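Flagellar protein FlgA (Thermotoga maritima, PDB 3FRN) is a periplasmic flagellar protein that probably acts as a chaperone for assembly of the P-ring of the flagellar basal body. Local coordinates at residues K141-V146 against L165-V170. Numbering follows the deposited sequence.
Sequences KERNVV and LEKRNV
Lys167 lies obliquely against Asn144: its CG sits 3.6 Å from Asn144 OD1, and bends at chi2 and chi4 bring NZ to 3.5 Å from Arg143 CA. That ammonium also meets the edge of the Arg143 guanidinium, in its plane, with NZ 3.9 Å from NH2, two like charges brought close together. On the face of Asn144 and Lys167, Glu142 crosses Asn169 at about a right angle; with CG anti to the backbone N (chi1 -152°) and a bend at chi2, its carboxylate puts OE2 3.4 Å from Asn169 CB, while CG packs on Lys167 CD. An alanine here removes CG and the carboxylate, and would probably leave Asn169 CB and Lys167 CD less covered. The long strand 132-148 runs out of the sheet it shares with 93-101 and 121-127 and pairs here with 163-169 as an antiparallel two-stranded ribbon, within a region assigned to the SAF family; Arg143–Arg168 and Val145–Glu166 are its hydrogen-bonded pairs. At one end Asn169 OD1 accepts a hydrogen bond from Lys141 N, above its carbonyl plane (3.2 Å), and ND2 is hydrogen-bonded to Glu172. The opposite face carries Val145, whose CG2 touches Arg168 CG at 3.6 Å; Glu166 forms a salt bridge with Arg164.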
loop_
_atom_site.group_PDB
_atom_site.type_symbol
_atom_site.label_atom_id
_atom_site.label_comp_id
_atom_site.label_asym_id
_atom_site.label_seq_id
_atom_site.Cartn_x
_atom_site.Cartn_y
_atom_site.Cartn_z
ATOM N N LYS A 141 -2.634 -4.214 0.056
ATOM C CA LYS A 141 -1.301 -4.588 0.506
ATOM C C LYS A 141 -1.132 -4.062 1.924
ATOM O O LYS A 141 -0.825 -2.882 2.137
ATOM C CB LYS A 141 -0.220 -4.040 -0.419
ATOM C CG LYS A 141 1.152 -4.650 -0.179
ATOM C CD LYS A 141 2.136 -4.176 -1.229
ATOM C CE LYS A 141 3.297 -5.137 -1.361
ATOM N NZ LYS A 141 4.040 -4.919 -2.636
ATOM N N GLU A 142 -1.365 -4.945 2.888
ATOM C CA GLU A 142 -1.330 -4.583 4.295
ATOM C C GLU A 142 0.054 -4.886 4.843
ATOM O O GLU A 142 0.528 -6.011 4.736
ATOM C CB GLU A 142 -2.404 -5.357 5.065
ATOM C CG GLU A 142 -2.941 -4.641 6.306
ATOM C CD GLU A 142 -3.974 -3.565 5.988
ATOM O OE1 GLU A 142 -4.297 -2.773 6.903
ATOM O OE2 GLU A 142 -4.466 -3.513 4.836
ATOM N N ARG A 143 0.705 -3.874 5.416
ATOM C CA ARG A 143 2.081 -4.019 5.895
ATOM C C ARG A 143 2.314 -3.163 7.128
ATOM O O ARG A 143 1.537 -2.260 7.413
ATOM C CB ARG A 143 3.068 -3.613 4.798
ATOM C CG ARG A 143 4.103 -4.678 4.456
ATOM C CD ARG A 143 3.513 -5.723 3.518
ATOM N NE ARG A 143 4.370 -6.894 3.344
ATOM C CZ ARG A 143 4.483 -7.900 4.213
ATOM N NH1 ARG A 143 5.291 -8.915 3.939
ATOM N NH2 ARG A 143 3.804 -7.900 5.353
ATOM N N ASN A 144 3.384 -3.455 7.859
ATOM C CA ASN A 144 3.790 -2.617 8.980
ATOM C C ASN A 144 4.607 -1.421 8.514
ATOM O O ASN A 144 5.691 -1.577 7.960
ATOM C CB ASN A 144 4.564 -3.426 10.017
ATOM C CG ASN A 144 3.653 -4.237 10.917
ATOM O OD1 ASN A 144 3.076 -3.713 11.873
ATOM N ND2 ASN A 144 3.522 -5.522 10.621
ATOM N N VAL A 145 4.061 -0.228 8.726
ATOM C CA VAL A 145 4.724 1.007 8.316
ATOM C C VAL A 145 5.138 1.865 9.519
ATOM O O VAL A 145 4.660 1.664 10.632
ATOM C CB VAL A 145 3.850 1.844 7.344
ATOM C CG1 VAL A 145 3.576 1.074 6.057
ATOM C CG2 VAL A 145 2.564 2.264 8.013
ATOM N N VAL A 146 6.031 2.818 9.274
ATOM C CA VAL A 146 6.550 3.701 10.307
ATOM C C VAL A 146 5.612 4.891 10.516
ATOM O O VAL A 146 5.342 5.655 9.589
ATOM C CB VAL A 146 7.989 4.169 9.956
ATOM C CG1 VAL A 146 8.414 5.338 10.818
ATOM C CG2 VAL A 146 8.970 3.015 10.108
ATOM N N LEU A 165 5.903 1.380 14.839
ATOM C CA LEU A 165 5.484 0.591 13.699
ATOM C C LEU A 165 3.988 0.300 13.829
ATOM O O LEU A 165 3.507 -0.049 14.911
ATOM C CB LEU A 165 6.290 -0.706 13.669
ATOM C CG LEU A 165 6.784 -1.262 12.336
ATOM C CD1 LEU A 165 7.944 -0.444 11.771
ATOM C CD2 LEU A 165 7.200 -2.706 12.536
ATOM N N GLU A 166 3.254 0.474 12.734
ATOM C CA GLU A 166 1.814 0.196 12.692
ATOM C C GLU A 166 1.434 -0.483 11.383
ATOM O O GLU A 166 2.004 -0.170 10.335
ATOM C CB GLU A 166 1.007 1.487 12.823
ATOM C CG GLU A 166 0.983 2.096 14.218
ATOM C CD GLU A 166 -0.056 3.190 14.353
ATOM O OE1 GLU A 166 -0.905 3.321 13.444
ATOM O OE2 GLU A 166 -0.032 3.917 15.369
ATOM N N LYS A 167 0.468 -1.398 11.446
ATOM C CA LYS A 167 -0.068 -2.065 10.254
ATOM C C LYS A 167 -0.968 -1.114 9.457
ATOM O O LYS A 167 -1.875 -0.506 10.022
ATOM C CB LYS A 167 -0.844 -3.328 10.653
ATOM C CG LYS A 167 -0.072 -4.641 10.496
ATOM C CD LYS A 167 -0.610 -5.467 9.329
ATOM C CE LYS A 167 0.181 -6.764 9.110
ATOM N NZ LYS A 167 1.310 -6.622 8.126
ATOM N N ARG A 168 -0.707 -0.973 8.156
ATOM C CA ARG A 168 -1.510 -0.097 7.287
ATOM C C ARG A 168 -1.664 -0.667 5.872
ATOM O O ARG A 168 -0.845 -1.470 5.426
ATOM C CB ARG A 168 -0.873 1.297 7.181
ATOM C CG ARG A 168 -0.991 2.200 8.405
ATOM C CD ARG A 168 -2.343 2.906 8.499
ATOM N NE ARG A 168 -2.216 4.253 9.064
ATOM C CZ ARG A 168 -2.092 4.522 10.361
ATOM N NH1 ARG A 168 -1.978 5.779 10.769
ATOM N NH2 ARG A 168 -2.082 3.539 11.253
ATOM N N ASN A 169 -2.709 -0.236 5.168
ATOM C CA ASN A 169 -2.862 -0.544 3.749
ATOM C C ASN A 169 -1.994 0.391 2.915
ATOM O O ASN A 169 -2.286 1.581 2.783
ATOM C CB ASN A 169 -4.334 -0.448 3.317
ATOM C CG ASN A 169 -4.579 -0.932 1.880
ATOM O OD1 ASN A 169 -3.664 -1.370 1.165
ATOM N ND2 ASN A 169 -5.834 -0.853 1.455
ATOM N N VAL A 170 -0.934 -0.174 2.349
ATOM C CA VAL A 170 0.032 0.556 1.533
ATOM C C VAL A 170 -0.617 1.128 0.273
ATOM O O VAL A 170 -0.137 2.108 -0.279
ATOM C CB VAL A 170 1.254 -0.347 1.182
ATOM C CG1 VAL A 170 2.270 0.383 0.290
ATOM C CG2 VAL A 170 1.922 -0.855 2.462
#